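Local structure of endo-1,4-beta-mannanase (Eisenia fetida, 5Y6T) at residues A[139-143]-A[144-148]; A[234-238]-A[239-243]; A[281-284]-A[285-288]. The protein probably hydrolyses internal beta-1,4-mannosidic bonds of mannan polysaccharides, as a cold-adapted endo-mannanase of glycoside hydrolase family 5. All coordinates share one frame; numbering follows the deposited sequence.

Contact 1: residues A[139-143]-A[144-148]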
ATOM      1  N   GLN A 139     -10.850 -12.955  13.035  1.00 19.25           N
ATOM      2  CA  GLN A 139     -10.798 -14.228  12.337  1.00 20.24           C
ATOM      3  C   GLN A 139     -12.017 -14.394  11.376  1.00 20.69           C
ATOM      4  O   GLN A 139     -11.898 -15.049  10.374  1.00 21.05           O
ATOM      5  CB  GLN A 139     -10.780 -15.407  13.321  1.00 23.51           C
ATOM      6  CG  GLN A 139     -10.445 -16.716  12.636  1.00 27.54           C
ATOM      7  CD  GLN A 139      -9.050 -16.780  12.060  1.00 29.51           C
ATOM      8  OE1 GLN A 139      -8.070 -16.167  12.594  1.00 33.87           O
ATOM      9  NE2 GLN A 139      -8.939 -17.433  10.898  1.00 30.07           N
ATOM     10  N   THR A 140     -13.187 -13.826  11.720  1.00 20.55           N
ATOM     11  CA  THR A 140     -14.321 -13.830  10.826  1.00 21.51           C
ATOM     12  C   THR A 140     -14.104 -12.966   9.579  1.00 19.71           C
ATOM     13  O   THR A 140     -14.450 -13.327   8.453  1.00 20.84           O
ATOM     14  CB  THR A 140     -15.647 -13.511  11.573  1.00 20.25           C
ATOM     15  OG1 THR A 140     -15.696 -12.115  11.994  1.00 20.25           O
ATOM     16  CG2 THR A 140     -15.872 -14.549  12.664  1.00 24.15           C
ATOM     17  N   TYR A 141     -13.496 -11.802   9.754  1.00 20.97           N
ATOM     18  CA  TYR A 141     -12.983 -11.037   8.595  1.00 18.87           C
ATOM     19  C   TYR A 141     -12.120 -11.889   7.705  1.00 20.45           C
ATOM     20  O   TYR A 141     -12.304 -11.973   6.456  1.00 20.00           O
ATOM     21  CB  TYR A 141     -12.257  -9.709   8.992  1.00 19.50           C
ATOM     22  CG  TYR A 141     -11.778  -9.001   7.742  1.00 20.35           C
ATOM     23  CD1 TYR A 141     -12.677  -8.419   6.876  1.00 19.87           C
ATOM     24  CD2 TYR A 141     -10.408  -8.950   7.397  1.00 19.62           C
ATOM     25  CE1 TYR A 141     -12.241  -7.890   5.674  1.00 21.54           C
ATOM     26  CE2 TYR A 141      -9.985  -8.426   6.234  1.00 20.52           C
ATOM     27  CZ  TYR A 141     -10.894  -7.853   5.376  1.00 19.81           C
ATOM     28  OH  TYR A 141     -10.497  -7.342   4.147  1.00 20.81           O
ATOM     29  N   ILE A 142     -11.137 -12.544   8.320  1.00 19.74           N
ATOM     30  CA  ILE A 142     -10.216 -13.357   7.553  1.00 20.61           C
ATOM     31  C   ILE A 142     -10.907 -14.492   6.784  1.00 19.87           C
ATOM     32  O   ILE A 142     -10.668 -14.703   5.603  1.00 20.21           O
ATOM     33  CB  ILE A 142      -9.105 -13.919   8.496  1.00 20.19           C
ATOM     34  CG1 ILE A 142      -8.145 -12.771   8.860  1.00 22.81           C
ATOM     35  CG2 ILE A 142      -8.314 -14.993   7.866  1.00 21.42           C
ATOM     36  CD1 ILE A 142      -7.152 -13.048   9.977  1.00 23.41           C
ATOM     37  N   ASP A 143     -11.808 -15.165   7.446  1.00 21.84           N
ATOM     38  CA  ASP A 143     -12.354 -16.435   6.923  1.00 22.15           C
ATOM     39  C   ASP A 143     -13.499 -16.169   5.991  1.00 24.47           C
ATOM     40  O   ASP A 143     -13.639 -16.891   4.993  1.00 22.70           O
ATOM     41  CB  ASP A 143     -12.909 -17.265   8.067  1.00 22.91           C
ATOM     42  CG  ASP A 143     -11.836 -17.944   8.908  1.00 24.88           C
ATOM     43  OD1 ASP A 143     -10.642 -18.035   8.511  1.00 24.51           O
ATOM     44  OD2 ASP A 143     -12.254 -18.318  10.012  1.00 28.35           O
ATOM     45  N   GLN A 144     -14.319 -15.135   6.277  1.00 22.19           N
ATOM     46  CA  GLN A 144     -15.561 -14.874   5.545  0.70 23.63           C
ATOM     47  C   GLN A 144     -15.408 -13.860   4.424  1.00 21.61           C
ATOM     48  O   GLN A 144     -16.193 -13.803   3.495  1.00 22.62           O
ATOM     49  CB  GLN A 144     -16.705 -14.394   6.447  0.70 25.63           C
ATOM     50  CG  GLN A 144     -17.199 -15.327   7.558  0.70 31.42           C
ATOM     51  CD  GLN A 144     -17.018 -16.786   7.301  0.70 32.47           C
ATOM     52  OE1 GLN A 144     -16.103 -17.393   7.801  0.70 36.46           O
ATOM     53  NE2 GLN A 144     -17.929 -17.369   6.561  0.70 37.37           N
ATOM     54  N   ALA A 145     -14.385 -13.030   4.510  1.00 20.51           N
ATOM     55  CA  ALA A 145     -14.192 -11.982   3.519  1.00 21.86           C
ATOM     56  C   ALA A 145     -12.829 -12.136   2.801  1.00 21.04           C
ATOM     57  O   ALA A 145     -12.795 -12.364   1.569  1.00 22.30           O
ATOM     58  CB  ALA A 145     -14.398 -10.594   4.154  1.00 21.34           C
ATOM     59  N   LEU A 146     -11.729 -12.051   3.558  1.00 21.04           N
ATOM     60  CA  LEU A 146     -10.400 -11.912   2.982  1.00 20.90           C
ATOM     61  C   LEU A 146      -9.944 -13.164   2.227  1.00 20.79           C
ATOM     62  O   LEU A 146      -9.575 -13.087   1.077  1.00 19.39           O
ATOM     63  CB  LEU A 146      -9.406 -11.539   4.064  1.00 21.83           C
ATOM     64  CG  LEU A 146      -7.988 -11.146   3.659  1.00 19.82           C
ATOM     65  CD1 LEU A 146      -7.916  -9.977   2.665  1.00 21.77           C
ATOM     66  CD2 LEU A 146      -7.086 -10.947   4.865  1.00 22.53           C
ATOM     67  N   VAL A 147      -9.962 -14.311   2.912  1.00 19.42           N
ATOM     68  CA  VAL A 147      -9.455 -15.530   2.288  1.00 20.00           C
ATOM     69  C   VAL A 147     -10.220 -15.874   1.036  1.00 18.96           C
ATOM     70  O   VAL A 147      -9.588 -16.106  -0.001  1.00 20.29           O
ATOM     71  CB  VAL A 147      -9.367 -16.705   3.296  1.00 21.60           C
ATOM     72  CG1 VAL A 147      -9.248 -18.071   2.567  1.00 23.04           C
ATOM     73  CG2 VAL A 147      -8.203 -16.486   4.309  1.00 20.71           C
ATOM     74  N   PRO A 148     -11.542 -15.877   1.069  1.00 21.27           N
ATOM     75  CA  PRO A 148     -12.258 -16.187  -0.179  1.00 21.83           C
ATOM     76  C   PRO A 148     -11.972 -15.236  -1.357  1.00 22.99           C
ATOM     77  O   PRO A 148     -11.775 -15.706  -2.492  1.00 21.63           O
ATOM     78  CB  PRO A 148     -13.720 -16.079   0.224  1.00 26.34           C
ATOM     79  CG  PRO A 148     -13.689 -16.479   1.686  1.00 24.66           C
ATOM     80  CD  PRO A 148     -12.480 -15.740   2.211  1.00 23.43           C
TER
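Tyr141 lays its ring along the next turn of helix 135-152, meeting Ala145 through CE1 (CE1 to CB, 3.8 Å) and Leu146 at the other flank, where CE2 lies 3.8 Å from Leu146 CB. With CG anti to the backbone N (chi1 -180°), the ring stays on the buried face, and the small methyl of Ala145 can sit close to it without pushing it away. Leu146 also packs on Leu117 of strand 112-119 and on helix 201-218. Beside this pair, the branched Ile142 and Val147 touch through their CG2 atoms, 3.9 Å apart. The ring's hydroxyl bonds to His71, so the polar end of this buried tyrosine is satisfied.

The helix widens here into pi-type turns. Tyr141 O accepts two bonds, from Ala145 N at 3.0 Å and, straighter at 170°, from Leu146 N. Val147 N likewise reaches back five residues to Ile142 O, 2.8 Å away. Pro148 has no N-H to continue the series, and its CD rests 3.2 Å from Asp143 O. On the outer surface Gln139 NE2 bonds to Asp143 OD1, 3.0 Å apart, approaching from above the carboxylate plane. The two five-residue bonds, Leu146 N to Tyr141 O and Val147 N to Ile142 O, are those of a pi-bulge, followed by a separate kink at Pro148, in a helix that packs against the strands of a (beta/alpha)8 barrel.

Contact 2: residues A[234-238]-A[239-243]; sequences QTDQF and GWRNY
Phe238 and Gly239 are the corner residues of a type I' beta turn, Gln237 to Trp240, at the end of a hairpin-like loop that follows strand 223-228 of the (beta/alpha)8 barrel. The turn is closed by Trp240 N bonding to Gln237 O (3.0 Å), and the arms run nearly antiparallel, 165° apart. Both corners have positive phi. Glycine suits the second because a CB there would collide with Phe238 O.

Trp240 carries the side-chain packing. One face of its indole receives Phe238 O, 3.6 Å above the plane and offset toward the rim, while Phe238 CB sits 3.5 Å from Trp240 CD1. Thr235 CG2 comes instead at the ring edge, 3.7 Å from Trp240 CD1. The indole NE1 is bonded to Ser277. Thr235 does a second job: its OG1 accepts from Gln237 N, an ST turn, and is also hydrogen-bonded to Tyr287 O.

Across the arms, Asp236 stands in for a backbone acceptor. With CG beside its own N (chi1 -65°), the carboxylate folds over toward the other arm, where Asn242 N bonds to OD1 at 3.0 Å and 165°, from well above the carboxylate plane. A short side chain with two oxygens fits this exposed place: OD1 takes the Asn242 N-H while OD2 is met by water. Asn242 OD1 takes Tyr244 N, and one water donates to Asp236 OD2 at 2.7 Å and accepts from Asn242 ND2 at 3.2 Å.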
ATOM      1  N   GLN A 234       9.927   2.539   9.179  1.00 19.76           N
ATOM      2  CA  GLN A 234      10.393   1.477   8.306  1.00 19.30           C
ATOM      3  C   GLN A 234      11.880   1.492   8.080  1.00 19.62           C
ATOM      4  O   GLN A 234      12.354   1.108   7.030  1.00 21.29           O
ATOM      5  CB  GLN A 234       9.607   1.488   7.008  1.00 19.39           C
ATOM      6  CG  GLN A 234       8.306   0.733   7.160  1.00 19.25           C
ATOM      7  CD  GLN A 234       7.536   0.418   5.883  1.00 22.36           C
ATOM      8  OE1 GLN A 234       8.128   0.093   4.890  1.00 20.49           O
ATOM      9  NE2 GLN A 234       6.180   0.385   5.976  1.00 20.35           N
ATOM     10  N   THR A 235      12.630   1.971   9.081  1.00 19.37           N
ATOM     11  CA  THR A 235      14.098   1.807   9.003  1.00 19.54           C
ATOM     12  C   THR A 235      14.607   1.740  10.458  1.00 20.48           C
ATOM     13  O   THR A 235      14.085   2.494  11.279  1.00 19.06           O
ATOM     14  CB  THR A 235      14.849   2.858   8.143  1.00 21.42           C
ATOM     15  OG1 THR A 235      16.237   2.555   8.081  1.00 18.12           O
ATOM     16  CG2 THR A 235      14.711   4.309   8.649  1.00 22.01           C
ATOM     17  N   ASP A 236      15.648   0.934  10.688  1.00 21.32           N
ATOM     18  CA  ASP A 236      16.400   0.973  11.956  1.00 23.64           C
ATOM     19  C   ASP A 236      17.602   1.937  11.885  1.00 26.08           C
ATOM     20  O   ASP A 236      18.375   2.071  12.856  1.00 27.94           O
ATOM     21  CB  ASP A 236      16.782  -0.472  12.335  1.00 22.67           C
ATOM     22  CG  ASP A 236      15.576  -1.281  12.620  1.00 24.95           C
ATOM     23  OD1 ASP A 236      14.819  -0.801  13.466  1.00 22.35           O
ATOM     24  OD2 ASP A 236      15.364  -2.336  11.997  1.00 25.02           O
ATOM     25  N   GLN A 237      17.759   2.634  10.766  1.00 21.30           N
ATOM     26  CA  GLN A 237      18.794   3.629  10.600  1.00 22.89           C
ATOM     27  C   GLN A 237      18.206   5.015  10.918  1.00 22.69           C
ATOM     28  O   GLN A 237      17.009   5.151  11.189  1.00 22.20           O
ATOM     29  CB  GLN A 237      19.331   3.620   9.169  1.00 22.60           C
ATOM     30  CG  GLN A 237      20.072   2.307   8.801  1.00 22.44           C
ATOM     31  CD  GLN A 237      21.326   2.042   9.613  1.00 25.44           C
ATOM     32  OE1 GLN A 237      21.616   0.900  10.028  1.00 28.08           O
ATOM     33  NE2 GLN A 237      22.091   3.059   9.804  1.00 23.71           N
ATOM     34  N   PHE A 238      19.083   6.016  10.987  1.00 23.46           N
ATOM     35  CA  PHE A 238      18.711   7.420  11.186  1.00 24.06           C
ATOM     36  C   PHE A 238      17.989   7.708  12.502  1.00 25.13           C
ATOM     37  O   PHE A 238      17.305   8.738  12.630  1.00 24.59           O
ATOM     38  CB  PHE A 238      17.838   7.959  10.012  1.00 24.28           C
ATOM     39  CG  PHE A 238      18.490   7.927   8.669  1.00 24.54           C
ATOM     40  CD1 PHE A 238      19.413   8.927   8.306  1.00 27.49           C
ATOM     41  CD2 PHE A 238      18.178   6.956   7.757  1.00 22.63           C
ATOM     42  CE1 PHE A 238      20.009   8.900   7.057  1.00 27.59           C
ATOM     43  CE2 PHE A 238      18.733   6.941   6.494  1.00 21.69           C
ATOM     44  CZ  PHE A 238      19.665   7.910   6.152  1.00 26.18           C
ATOM     45  N   GLY A 239      18.142   6.819  13.475  1.00 25.49           N
ATOM     46  CA  GLY A 239      17.462   6.970  14.757  1.00 26.39           C
ATOM     47  C   GLY A 239      16.048   6.501  14.786  1.00 24.09           C
ATOM     48  O   GLY A 239      15.316   6.691  15.770  1.00 24.53           O
ATOM     49  N   TRP A 240      15.598   5.886  13.690  1.00 21.10           N
ATOM     50  CA  TRP A 240      14.220   5.441  13.562  1.00 20.54           C
ATOM     51  C   TRP A 240      14.060   3.995  13.969  1.00 20.75           C
ATOM     52  O   TRP A 240      15.010   3.391  14.452  1.00 21.81           O
ATOM     53  CB  TRP A 240      13.656   5.694  12.147  1.00 21.31           C
ATOM     54  CG  TRP A 240      13.815   7.148  11.686  1.00 20.87           C
ATOM     55  CD1 TRP A 240      14.398   7.544  10.512  1.00 22.66           C
ATOM     56  CD2 TRP A 240      13.405   8.350  12.358  1.00 21.00           C
ATOM     57  NE1 TRP A 240      14.351   8.913  10.413  1.00 21.70           N
ATOM     58  CE2 TRP A 240      13.771   9.433  11.540  1.00 20.33           C
ATOM     59  CE3 TRP A 240      12.714   8.620  13.578  1.00 23.81           C
ATOM     60  CZ2 TRP A 240      13.523  10.770  11.888  1.00 21.95           C
ATOM     61  CZ3 TRP A 240      12.455   9.962  13.906  1.00 24.85           C
ATOM     62  CH2 TRP A 240      12.850  11.013  13.054  1.00 23.74           C
ATOM     63  N   ARG A 241      12.896   3.389  13.765  1.00 19.74           N
ATOM     64  CA  ARG A 241      12.749   1.966  13.956  1.00 21.11           C
ATOM     65  C   ARG A 241      11.888   1.380  12.832  1.00 21.66           C
ATOM     66  O   ARG A 241      10.934   2.013  12.354  1.00 23.02           O
ATOM     67  CB  ARG A 241      12.061   1.716  15.310  1.00 20.68           C
ATOM     68  CG  ARG A 241      11.710   0.237  15.598  1.00 22.71           C
ATOM     69  CD  ARG A 241      11.425  -0.023  17.072  1.00 21.59           C
ATOM     70  NE  ARG A 241      12.651   0.147  17.839  1.00 23.60           N
ATOM     71  CZ  ARG A 241      12.781   0.783  19.010  1.00 27.07           C
ATOM     72  NH1 ARG A 241      11.746   1.281  19.611  1.00 25.42           N
ATOM     73  NH2 ARG A 241      13.970   0.919  19.567  1.00 31.81           N
ATOM     74  N   ASN A 242      12.170   0.168  12.474  1.00 21.06           N
ATOM     75  CA  ASN A 242      11.365  -0.563  11.499  1.00 19.47           C
ATOM     76  C   ASN A 242      10.371  -1.514  12.166  1.00 21.03           C
ATOM     77  O   ASN A 242      10.744  -2.574  12.706  1.00 20.95           O
ATOM     78  CB  ASN A 242      12.255  -1.297  10.491  1.00 20.22           C
ATOM     79  CG  ASN A 242      11.465  -1.881   9.338  1.00 21.75           C
ATOM     80  OD1 ASN A 242      10.255  -1.972   9.356  1.00 21.31           O
ATOM     81  ND2 ASN A 242      12.173  -2.264   8.302  1.00 22.92           N
ATOM     82  N   TYR A 243       9.118  -1.095  12.190  1.00 19.48           N
ATOM     83  CA  TYR A 243       8.075  -1.793  12.916  1.00 19.60           C
ATOM     84  C   TYR A 243       7.482  -2.934  12.139  1.00 19.76           C
ATOM     85  O   TYR A 243       6.707  -3.692  12.678  1.00 20.39           O
ATOM     86  CB  TYR A 243       7.000  -0.810  13.328  1.00 20.14           C
ATOM     87  CG  TYR A 243       7.489   0.109  14.335  1.00 20.59           C
ATOM     88  CD1 TYR A 243       7.533  -0.250  15.693  1.00 22.61           C
ATOM     89  CD2 TYR A 243       7.903   1.395  13.982  1.00 20.14           C
ATOM     90  CE1 TYR A 243       8.034   0.622  16.610  1.00 20.79           C
ATOM     91  CE2 TYR A 243       8.421   2.296  14.929  1.00 21.36           C
ATOM     92  CZ  TYR A 243       8.461   1.895  16.266  1.00 20.86           C
ATOM     93  OH  TYR A 243       8.966   2.772  17.212  1.00 21.52           O
TER
HETATM   94  O   HOH W   1      15.199  -2.599   9.267  1.00 27.71           O
HETATM   95  O   HOH W   2      13.194  -3.263  13.803  1.00 27.87           O
HETATM   96  O   HOH W   3      19.405   4.305  13.983  1.00 31.81           O
HETATM   97  O   HOH W   4      15.889   0.450  15.587  1.00 39.15           O

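Contact 3: residues A[281-284]-A[285-288]; sequences LVPN and SQYN
Val282 and Tyr287 supply the apolar part of this turn in the loop between strands 262-266 and 293-297: the valine's CG2 meets the phenol end of the ring, 3.6 Å from CZ, the two side chains crossing at about a right angle. Beside them the flat amide of Gln286 lies against the ring of Pro283, with Gln286 CD 3.7 Å from Pro283 CD. The glutamine suits this surface position because its extended chain (chi2 180°) carries the amide back over the proline.

The backbone makes a single helical turn: 285-287 have helical phi/psi, and successive bonds span three residues, as in a 3-10 turn. Gln286 N bonds to Pro283 O at 3.1 Å, and Tyr287 N to Asn284 O at 3.0 Å.

Among the polar side chains, Asn284 OD1 approaches the edge of the Tyr287 ring in its plane, 3.5 Å from CD2, and is also bonded to Asn293. The tyrosine hydroxyl bonds to Ser277 O. A leucine in place of Tyr287 would probably leave that carbonyl without this donor and open a gap beside Val282 CG2.

The phenol end thus packs on the valine while its hydroxyl ties the turn to the preceding chain.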
ATOM      1  N   LEU A 281      15.237  12.192  -0.392  1.00 22.33           N
ATOM      2  CA  LEU A 281      16.518  12.879  -0.113  1.00 19.99           C
ATOM      3  C   LEU A 281      17.696  11.993   0.111  1.00 21.89           C
ATOM      4  O   LEU A 281      18.861  12.452   0.064  1.00 21.69           O
ATOM      5  CB  LEU A 281      16.357  13.816   1.084  1.00 24.13           C
ATOM      6  CG  LEU A 281      15.761  15.211   0.788  1.00 24.39           C
ATOM      7  CD1 LEU A 281      14.354  15.155   0.274  1.00 25.22           C
ATOM      8  CD2 LEU A 281      15.872  16.086   2.034  1.00 26.17           C
ATOM      9  N   VAL A 282      17.450  10.710   0.452  1.00 21.64           N
ATOM     10  CA  VAL A 282      18.516   9.752   0.705  1.00 21.34           C
ATOM     11  C   VAL A 282      18.325   8.576  -0.226  1.00 21.77           C
ATOM     12  O   VAL A 282      17.175   8.257  -0.615  1.00 21.07           O
ATOM     13  CB  VAL A 282      18.560   9.280   2.156  1.00 22.13           C
ATOM     14  CG1 VAL A 282      18.682  10.463   3.123  1.00 24.98           C
ATOM     15  CG2 VAL A 282      17.367   8.415   2.502  1.00 23.39           C
ATOM     16  N   PRO A 283      19.413   7.925  -0.609  1.00 22.00           N
ATOM     17  CA  PRO A 283      19.319   6.674  -1.372  1.00 20.11           C
ATOM     18  C   PRO A 283      18.829   5.528  -0.519  1.00 19.85           C
ATOM     19  O   PRO A 283      19.068   5.494   0.685  1.00 19.55           O
ATOM     20  CB  PRO A 283      20.716   6.458  -1.885  1.00 23.64           C
ATOM     21  CG  PRO A 283      21.586   7.153  -0.905  1.00 28.46           C
ATOM     22  CD  PRO A 283      20.816   8.285  -0.302  1.00 26.43           C
ATOM     23  N   ASN A 284      18.050   4.641  -1.113  1.00 18.71           N
ATOM     24  CA  ASN A 284      17.378   3.558  -0.387  1.00 18.68           C
ATOM     25  C   ASN A 284      18.436   2.680   0.382  1.00 19.34           C
ATOM     26  O   ASN A 284      18.151   2.122   1.424  1.00 20.35           O
ATOM     27  CB  ASN A 284      16.601   2.705  -1.332  1.00 20.18           C
ATOM     28  CG  ASN A 284      15.884   1.602  -0.623  1.00 19.96           C
ATOM     29  OD1 ASN A 284      15.249   1.832   0.394  1.00 19.84           O
ATOM     30  ND2 ASN A 284      16.055   0.422  -1.076  1.00 20.33           N
ATOM     31  N   SER A 285      19.639   2.531  -0.180  1.00 20.50           N
ATOM     32  CA  SER A 285      20.659   1.738   0.533  0.70 20.96           C
ATOM     33  C   SER A 285      20.972   2.220   1.940  1.00 20.83           C
ATOM     34  O   SER A 285      21.280   1.394   2.823  1.00 19.82           O
ATOM     35  CB  SER A 285      21.935   1.634  -0.283  0.70 23.63           C
ATOM     36  OG  SER A 285      21.776   0.690  -1.322  0.70 28.09           O
ATOM     37  N   GLN A 286      20.866   3.526   2.193  1.00 20.56           N
ATOM     38  CA  GLN A 286      21.116   4.042   3.550  1.00 20.23           C
ATOM     39  C   GLN A 286      20.144   3.547   4.576  1.00 21.84           C
ATOM     40  O   GLN A 286      20.475   3.574   5.750  1.00 21.90           O
ATOM     41  CB  GLN A 286      21.217   5.552   3.536  1.00 20.95           C
ATOM     42  CG  GLN A 286      22.508   5.987   2.844  1.00 20.75           C
ATOM     43  CD  GLN A 286      22.708   7.456   2.771  1.00 23.54           C
ATOM     44  OE1 GLN A 286      21.896   8.230   3.278  1.00 21.33           O
ATOM     45  NE2 GLN A 286      23.794   7.854   2.138  1.00 24.54           N
ATOM     46  N   TYR A 287      18.964   3.078   4.164  1.00 19.22           N
ATOM     47  CA  TYR A 287      18.047   2.493   5.094  1.00 17.07           C
ATOM     48  C   TYR A 287      18.436   1.090   5.564  1.00 18.11           C
ATOM     49  O   TYR A 287      17.849   0.564   6.557  1.00 20.51           O
ATOM     50  CB  TYR A 287      16.613   2.457   4.548  1.00 17.83           C
ATOM     51  CG  TYR A 287      16.004   3.791   4.262  1.00 18.48           C
ATOM     52  CD1 TYR A 287      15.974   4.757   5.253  1.00 18.92           C
ATOM     53  CD2 TYR A 287      15.432   4.066   3.051  1.00 20.40           C
ATOM     54  CE1 TYR A 287      15.396   6.015   5.008  1.00 20.62           C
ATOM     55  CE2 TYR A 287      14.819   5.279   2.799  1.00 19.23           C
ATOM     56  CZ  TYR A 287      14.801   6.240   3.773  1.00 20.38           C
ATOM     57  OH  TYR A 287      14.193   7.473   3.479  1.00 19.99           O
ATOM     58  N   ASN A 288      19.371   0.464   4.855  1.00 18.30           N
ATOM     59  CA  ASN A 288      19.889  -0.884   5.145  1.00 19.51           C
ATOM     60  C   ASN A 288      18.760  -1.931   5.418  1.00 20.12           C
ATOM     61  O   ASN A 288      18.661  -2.554   6.514  1.00 20.79           O
ATOM     62  CB  ASN A 288      20.855  -0.870   6.334  1.00 20.43           C
ATOM     63  CG  ASN A 288      21.648  -2.149   6.363  1.00 18.97           C
ATOM     64  OD1 ASN A 288      21.808  -2.790   5.327  1.00 20.71           O
ATOM     65  ND2 ASN A 288      21.993  -2.592   7.551  1.00 20.84           N
TER

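Contacts 2 and 3 are neighbours, their centres 11 Å apart, and they join directly: Thr235 OG1 and Tyr287 O, 3.0 Å apart, make a probable hydrogen bond, while Phe238 CZ packs 3.7 Å from Gln286 OE1. Ser277, bonded to both contacts, adds a second tie. Both lie in loops after successive barrel strands, at the strands' C-terminal ends, where family 5 enzymes carry their active site; a part in framing the substrate cleft is possible but not established here. Contact 1 belongs to the helical layer, its nearest atoms about 17 Å from contact 2; its centre is about 37 Å from that of contact 3, on the opposite side of the chain's centre.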